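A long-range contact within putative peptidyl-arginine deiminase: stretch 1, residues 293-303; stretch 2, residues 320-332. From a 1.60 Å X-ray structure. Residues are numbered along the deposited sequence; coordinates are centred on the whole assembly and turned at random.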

# COMPACT_ATOMS: atom_id res chain seq x y z
N ASN A 293 2.74 9.26 9.66
CA ASN A 293 3.64 10.28 10.19
C ASN A 293 4.23 9.97 11.56
O ASN A 293 5.44 10.08 11.75
N THR A 294 3.39 9.59 12.52
CA THR A 294 3.89 9.31 13.87
C THR A 294 3.85 7.85 14.28
O THR A 294 4.32 7.50 15.36
N VAL A 295 3.28 7.00 13.43
CA VAL A 295 3.18 5.59 13.77
C VAL A 295 3.33 4.70 12.55
O VAL A 295 3.17 5.14 11.41
N VAL A 296 3.67 3.45 12.81
CA VAL A 296 3.79 2.45 11.77
C VAL A 296 2.79 1.39 12.22
O VAL A 296 2.86 0.91 13.35
N LEU A 297 1.84 1.08 11.35
CA LEU A 297 0.80 0.11 11.67
C LEU A 297 1.12 -1.23 11.02
O LEU A 297 1.19 -1.34 9.80
N VAL A 298 1.31 -2.24 11.86
CA VAL A 298 1.67 -3.57 11.39
C VAL A 298 0.55 -4.58 11.60
O VAL A 298 -0.02 -4.66 12.69
N PRO A 299 0.23 -5.36 10.56
CA PRO A 299 -0.83 -6.35 10.74
C PRO A 299 -0.31 -7.50 11.61
O PRO A 299 0.83 -7.93 11.44
N THR A 300 -1.12 -7.97 12.55
CA THR A 300 -0.70 -9.08 13.40
C THR A 300 -1.65 -10.25 13.24
O THR A 300 -2.83 -10.07 12.88
N TYR A 301 -1.15 -11.45 13.49
CA TYR A 301 -1.94 -12.66 13.30
C TYR A 301 -1.96 -13.64 14.46
O TYR A 301 -1.81 -14.85 14.27
N ARG A 302 -2.16 -13.11 15.66
CA ARG A 302 -2.26 -13.91 16.88
C ARG A 302 -1.22 -15.03 17.01
O ARG A 302 -1.57 -16.20 17.17
N CYS A 303 0.06 -14.67 16.95
CA CYS A 303 1.11 -15.67 17.10
C CYS A 303 2.34 -15.00 17.70
O CYS A 303 2.45 -13.77 17.71
N ARG A 320 9.18 6.71 15.29
CA ARG A 320 7.74 6.48 15.24
C ARG A 320 7.31 5.41 16.24
O ARG A 320 8.15 4.68 16.78
N GLU A 321 6.01 5.32 16.51
CA GLU A 321 5.52 4.29 17.42
C GLU A 321 4.96 3.15 16.57
O GLU A 321 4.00 3.35 15.82
N VAL A 322 5.55 1.97 16.68
CA VAL A 322 5.08 0.82 15.91
C VAL A 322 3.94 0.13 16.65
O VAL A 322 4.13 -0.40 17.75
N VAL A 323 2.76 0.15 16.04
CA VAL A 323 1.56 -0.43 16.65
C VAL A 323 0.97 -1.56 15.83
O VAL A 323 0.83 -1.45 14.61
N GLY A 324 0.61 -2.65 16.50
CA GLY A 324 0.02 -3.77 15.81
C GLY A 324 -1.50 -3.67 15.76
O GLY A 324 -2.13 -3.09 16.64
N ILE A 325 -2.07 -4.21 14.69
CA ILE A 325 -3.52 -4.22 14.51
C ILE A 325 -3.85 -5.65 14.08
O ILE A 325 -3.34 -6.12 13.06
N ASP A 326 -4.67 -6.34 14.86
CA ASP A 326 -5.04 -7.71 14.55
C ASP A 326 -5.79 -7.78 13.23
O ASP A 326 -6.87 -7.21 13.08
N CYS A 327 -5.20 -8.48 12.27
CA CYS A 327 -5.79 -8.62 10.95
C CYS A 327 -6.22 -10.05 10.65
O CYS A 327 -6.36 -10.44 9.49
N SER A 328 -6.45 -10.82 11.71
CA SER A 328 -6.88 -12.21 11.57
C SER A 328 -8.13 -12.33 10.71
O SER A 328 -8.29 -13.29 9.95
N ASP A 329 -9.04 -11.36 10.83
CA ASP A 329 -10.25 -11.38 10.03
C ASP A 329 -10.11 -10.56 8.76
O ASP A 329 -10.65 -10.93 7.72
N LEU A 330 -9.38 -9.45 8.83
CA LEU A 330 -9.21 -8.62 7.65
C LEU A 330 -8.55 -9.40 6.52
O LEU A 330 -8.97 -9.29 5.36
N ILE A 331 -7.55 -10.20 6.85
CA ILE A 331 -6.80 -10.98 5.86
C ILE A 331 -7.63 -11.95 5.02
O ILE A 331 -7.17 -12.44 3.99
N TRP A 332 -8.86 -12.24 5.45
CA TRP A 332 -9.74 -13.12 4.70
C TRP A 332 -10.09 -12.40 3.39
O TRP A 332 -10.52 -13.02 2.42

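The strongest side-chain interaction between the stretches is the salt bridge of Arg-302 with Asp-326. Arg-302 NH2 lies 2.8 Å from Asp-326 OD2, and Arg-302 NE donates to the same Asp-326 OD2 at 3.1 Å; with N-H...O angles of 148° and 138°, both bonds end on one carboxylate oxygen, which sits at the edge of the guanidinium, near its plane. An extended arginine (chi1 m, chi2 and chi3 t) makes this possible: its CA-to-CB bond points sideways, yet its end reaches the second stretch. Asp-326 (chi1 t) uses its other oxygen locally, OD1 accepting from Ser-328 OG at 2.6 Å and from Ser-328 N at 3.2 Å. Ser-328 OG also sits over one face of the guanidinium, 3.2 Å from Arg-302 NE, but the angle there is too poor for a hydrogen bond.

Two waters extend this polar end. Water 2 donates to Asp-326 OD1 (2.9 Å), accepts from Arg-302 N (2.9 Å) and hydrogen-bonds Thr-300 OG1 (2.7 Å). Water 3 accepts from Arg-302 NH2 (2.8 Å) and donates to Asp-329 OD2 (2.6 Å), linking charges whose direct separation, 4.1 Å from Arg-302 NH2 to Asp-329 OD2, exceeds a salt bridge. At the other end, water 1 accepts from Arg-320 NH1 (3.0 Å) and lies 2.8 Å from Asn-293 OD1, one of several acceptors within its reach.

Between these ends, the parallel backbone ladder, running from Glu-321 N to Thr-294 O (3.0 Å) through to Cys-327 N to Thr-300 O (2.9 Å), sorts the strand side chains onto two faces. One carries Val-296, Val-298 and Val-322, all t: Val-298 CG2 meets Val-322 CG1 at 3.7 Å, and Val-296 CB lies 4.1 Å from Val-322 CG2. Arg-320, whose CB points toward the first stretch, lays its aliphatic portion here, with CD 3.6 Å from Val-296 CG2. Farther along, Gly-324 leaves room for Thr-300 (chi1 p): an ideal CB on the glycine would fall 2.9 Å from Thr-300 CG2, a clash.

The other face carries Val-295, Leu-297 and Pro-299 beside Glu-321, Val-323 and Ile-325. Val-295 CG1 lies 4.0 Å from Glu-321 CB. Leu-297 (m, t) spans two neighbours, with CD2 4.1 Å from Val-323 CB and CD1 4.2 Å from Ile-325 CD1.

Beyond the strands, Cys-327 (m) points toward stretch 1, and its SG packs 3.5 Å from Pro-299 CB. Tyr-301 (m) starts sideways, but its ring comes nearer: CE1 lies 3.8 Å from Cys-327 CB and 3.6 Å from Ile-331 CB, which sits at the ring edge.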

# COMPACT_ATOMS: atom_id res chain seq x y z
CB ASN A 293 2.92 11.64 10.25
CG ASN A 293 2.70 12.25 8.88
OD1 ASN A 293 3.19 11.73 7.87
ND2 ASN A 293 1.97 13.35 8.84
CB THR A 294 3.08 10.09 14.91
OG1 THR A 294 1.74 9.58 14.96
CG2 THR A 294 3.03 11.56 14.56
CB VAL A 295 1.81 5.27 14.42
CG1 VAL A 295 1.65 6.03 15.72
CG2 VAL A 295 0.68 5.63 13.46
CB VAL A 296 5.20 1.85 11.69
CG1 VAL A 296 5.25 0.78 10.60
CG2 VAL A 296 6.21 2.95 11.38
CB LEU A 297 -0.55 0.64 11.20
CG LEU A 297 -0.87 2.05 11.73
CD1 LEU A 297 -2.20 2.52 11.16
CD2 LEU A 297 -0.92 2.03 13.25
CB VAL A 298 2.92 -4.07 12.13
CG1 VAL A 298 3.38 -5.39 11.55
CG2 VAL A 298 4.02 -3.02 12.03
CB PRO A 299 -1.13 -6.79 9.31
CG PRO A 299 0.20 -6.67 8.63
CD PRO A 299 0.74 -5.37 9.18
CB THR A 300 -0.60 -8.67 14.89
OG1 THR A 300 -1.84 -8.14 15.35
CG2 THR A 300 0.51 -7.64 15.08
CB TYR A 301 -1.45 -13.34 12.03
CG TYR A 301 -1.69 -12.47 10.82
CD1 TYR A 301 -2.96 -12.37 10.27
CD2 TYR A 301 -0.68 -11.67 10.30
CE1 TYR A 301 -3.23 -11.50 9.23
CE2 TYR A 301 -0.93 -10.78 9.25
CZ TYR A 301 -2.22 -10.70 8.73
OH TYR A 301 -2.51 -9.83 7.72
CB ARG A 302 -3.67 -14.51 16.98
CG ARG A 302 -4.76 -13.45 16.93
CD ARG A 302 -6.16 -14.05 16.90
NE ARG A 302 -7.16 -13.01 16.66
CZ ARG A 302 -8.45 -13.24 16.42
NH1 ARG A 302 -8.92 -14.48 16.40
NH2 ARG A 302 -9.27 -12.22 16.20
CB CYS A 303 1.44 -16.32 15.76
SG CYS A 303 2.34 -15.27 14.60
CB ARG A 320 7.32 6.03 13.84
CG ARG A 320 7.52 7.05 12.73
CD ARG A 320 7.15 6.42 11.40
NE ARG A 320 6.93 7.38 10.32
CZ ARG A 320 7.89 7.90 9.55
NH1 ARG A 320 7.57 8.75 8.59
NH2 ARG A 320 9.16 7.56 9.75
CB GLU A 321 4.41 4.82 18.33
CG GLU A 321 3.98 3.78 19.36
CD GLU A 321 2.66 4.10 20.03
OE1 GLU A 321 2.24 3.32 20.91
OE2 GLU A 321 2.03 5.12 19.67
CB VAL A 322 6.23 -0.19 15.64
CG1 VAL A 322 5.70 -1.38 14.85
CG2 VAL A 322 7.35 0.49 14.88
CB VAL A 323 0.47 0.66 16.82
CG1 VAL A 323 -0.81 0.05 17.37
CG2 VAL A 323 0.97 1.76 17.72
CB ILE A 325 -3.98 -3.22 13.43
CG1 ILE A 325 -3.73 -1.79 13.92
CG2 ILE A 325 -5.47 -3.42 13.12
CD1 ILE A 325 -4.15 -0.70 12.94
CB ASP A 326 -5.89 -8.31 15.67
CG ASP A 326 -6.35 -9.72 15.37
OD1 ASP A 326 -5.59 -10.48 14.74
OD2 ASP A 326 -7.48 -10.08 15.78
CB CYS A 327 -4.80 -8.13 9.89
SG CYS A 327 -4.57 -6.33 9.90
CB SER A 328 -7.14 -12.82 12.95
OG SER A 328 -5.94 -12.88 13.71
CB ASP A 329 -11.44 -10.86 10.84
CG ASP A 329 -11.81 -11.78 11.99
OD1 ASP A 329 -12.05 -12.98 11.74
OD2 ASP A 329 -11.87 -11.29 13.13
CB LEU A 330 -8.35 -7.39 7.99
CG LEU A 330 -8.11 -6.43 6.82
CD1 LEU A 330 -9.43 -5.87 6.33
CD2 LEU A 330 -7.18 -5.30 7.27
CB ILE A 331 -5.61 -11.73 6.54
CG1 ILE A 331 -4.59 -12.16 5.48
CG2 ILE A 331 -6.11 -12.93 7.31
CD1 ILE A 331 -4.02 -11.00 4.67
CB TRP A 332 -11.01 -13.42 5.51
CG TRP A 332 -12.05 -14.28 4.83
CD1 TRP A 332 -13.41 -14.08 4.84
CD2 TRP A 332 -11.83 -15.47 4.06
NE1 TRP A 332 -14.04 -15.07 4.13
CE2 TRP A 332 -13.10 -15.94 3.64
CE3 TRP A 332 -10.69 -16.20 3.69
CZ2 TRP A 332 -13.26 -17.09 2.86
CZ3 TRP A 332 -10.85 -17.35 2.91
CH2 TRP A 332 -12.13 -17.78 2.51
O HOH W 1 5.21 9.93 7.13
O HOH W 2 -3.09 -10.38 16.17
O HOH W 3 -12.01 -12.38 15.51